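Local coordinates for ORF14 (Streptomyces clavuligerus, PDB 2WPX), which binds acetyl-CoA as a tandem GNAT-family protein of the clavulanic acid biosynthesis pathway and is probably an acyltransferase, at residues A[106-109]-A[110-114]. Numbering follows the deposited sequence.
Sequences WAHA and RELAR
Trp106 and Arg110, one helical turn apart, meet through the arginine's aliphatic chain: Arg110 CG lies over the rim of the Trp106 five-membered ring, 4.3 Å from its centroid, and Arg110 CD slants in to 3.1 Å from Trp106 NE1. A bend at chi3 (54°) then turns the guanidinium away from the indole, the two planes near-parallel (13° apart) without stacking, and the carbonyl oxygen of Glu334 takes the hydrogen bond from Arg110 NE. Leu112 sets CG over one face of the His108 imidazole, 4.2 Å from the centroid. The backbone is regular alpha-helix; the bond from Leu112 N to His108 O is 2.8 Å. The tightly packed side is that of Ala109, Leu112 and Ala113, buried with Trp106, which touches acetyl-CoA. On the looser side Ala107 and Glu111 are exposed, and a water donates to Ala107 O (2.9 Å) while accepting from Arg114 NH2, spanning nearly two turns. The segments belong to helix 101-115, which links strands 84-92 and 120-127 in the GNAT beta-alpha-beta unit: Ala109, Arg110 and Ala113 rest on Leu121 of the latter, Leu112 on Leu74 and Leu76 of strand 69-79, and His108 stacks with Phe10 and meets Trp62 edge-to-face.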
loop_
_atom_site.group_PDB
_atom_site.type_symbol
_atom_site.label_atom_id
_atom_site.label_comp_id
_atom_site.label_asym_id
_atom_site.label_seq_id
_atom_site.Cartn_x
_atom_site.Cartn_y
_atom_site.Cartn_z
ATOM N N TRP A 106 10.640 -16.476 9.585
ATOM C CA TRP A 106 10.283 -17.063 8.351
ATOM C C TRP A 106 9.850 -18.518 8.554
ATOM O O TRP A 106 8.901 -19.010 7.898
ATOM C CB TRP A 106 11.515 -17.024 7.458
ATOM C CG TRP A 106 11.233 -17.652 6.197
ATOM C CD1 TRP A 106 11.516 -18.932 5.836
ATOM C CD2 TRP A 106 10.514 -17.071 5.107
ATOM N NE1 TRP A 106 11.080 -19.174 4.539
ATOM C CE2 TRP A 106 10.450 -18.046 4.080
ATOM C CE3 TRP A 106 9.957 -15.800 4.871
ATOM C CZ2 TRP A 106 9.827 -17.798 2.869
ATOM C CZ3 TRP A 106 9.327 -15.561 3.656
ATOM C CH2 TRP A 106 9.261 -16.562 2.679
ATOM N N ALA A 107 10.551 -19.227 9.424
ATOM C CA ALA A 107 10.187 -20.604 9.719
ATOM C C ALA A 107 8.822 -20.653 10.395
ATOM O O ALA A 107 8.033 -21.571 10.151
ATOM C CB ALA A 107 11.260 -21.296 10.610
ATOM N N HIS A 108 8.559 -19.688 11.265
ATOM C CA HIS A 108 7.261 -19.571 11.907
ATOM C C HIS A 108 6.206 -19.214 10.826
ATOM O O HIS A 108 5.134 -19.823 10.765
ATOM C CB HIS A 108 7.349 -18.545 13.064
ATOM C CG HIS A 108 6.116 -18.447 13.905
ATOM N ND1 HIS A 108 5.394 -17.277 14.024
ATOM C CD2 HIS A 108 5.473 -19.356 14.675
ATOM C CE1 HIS A 108 4.346 -17.472 14.799
ATOM N NE2 HIS A 108 4.363 -18.727 15.203
ATOM N N ALA A 109 6.530 -18.264 9.950
ATOM C CA ALA A 109 5.678 -17.958 8.745
ATOM C C ALA A 109 5.228 -19.187 7.929
ATOM O O ALA A 109 4.056 -19.403 7.767
ATOM C CB ALA A 109 6.363 -16.914 7.800
ATOM N N ARG A 110 6.161 -20.011 7.476
ATOM C CA ARG A 110 5.814 -21.257 6.792
ATOM C C ARG A 110 4.937 -22.212 7.581
ATOM O O ARG A 110 4.011 -22.836 7.005
ATOM C CB ARG A 110 7.078 -21.948 6.257
ATOM C CG ARG A 110 7.743 -20.977 5.291
ATOM C CD ARG A 110 9.056 -21.443 4.793
ATOM N NE ARG A 110 8.969 -22.755 4.201
ATOM C CZ ARG A 110 9.334 -23.854 4.849
ATOM N NH1 ARG A 110 9.786 -23.735 6.083
ATOM N NH2 ARG A 110 9.264 -25.051 4.273
ATOM N N GLU A 111 5.191 -22.298 8.881
ATOM C CA GLU A 111 4.317 -23.040 9.788
ATOM C C GLU A 111 2.855 -22.462 9.874
ATOM O O GLU A 111 1.872 -23.229 9.841
ATOM C CB GLU A 111 4.955 -23.057 11.170
ATOM C CG GLU A 111 4.293 -23.959 12.167
ATOM C CD GLU A 111 5.254 -24.297 13.314
ATOM O OE1 GLU A 111 5.493 -23.412 14.181
ATOM O OE2 GLU A 111 5.763 -25.453 13.349
ATOM N N LEU A 112 2.730 -21.131 9.972
ATOM C CA LEU A 112 1.397 -20.468 10.038
ATOM C C LEU A 112 0.662 -20.643 8.701
ATOM O O LEU A 112 -0.509 -20.993 8.679
ATOM C CB LEU A 112 1.525 -18.986 10.366
ATOM C CG LEU A 112 1.969 -18.646 11.794
ATOM C CD1 LEU A 112 2.106 -17.096 11.914
ATOM C CD2 LEU A 112 1.032 -19.283 12.928
ATOM N N ALA A 113 1.387 -20.516 7.596
ATOM C CA ALA A 113 0.784 -20.744 6.279
ATOM C C ALA A 113 0.246 -22.145 6.170
ATOM O O ALA A 113 -0.842 -22.360 5.628
ATOM C CB ALA A 113 1.753 -20.481 5.173
ATOM N N ARG A 114 1.015 -23.089 6.681
ATOM C CA ARG A 114 0.653 -24.480 6.644
ATOM C C ARG A 114 -0.567 -24.754 7.549
ATOM O O ARG A 114 -1.456 -25.526 7.218
ATOM C CB ARG A 114 1.856 -25.327 7.056
ATOM C CG ARG A 114 2.461 -26.051 5.918
ATOM C CD ARG A 114 3.910 -26.490 6.074
ATOM N NE ARG A 114 4.413 -26.593 7.431
ATOM C CZ ARG A 114 5.652 -26.207 7.780
ATOM N NH1 ARG A 114 6.467 -25.696 6.876
ATOM N NH2 ARG A 114 6.078 -26.318 9.027
HETATM O O HOH W 1 8.421 -24.305 9.274
#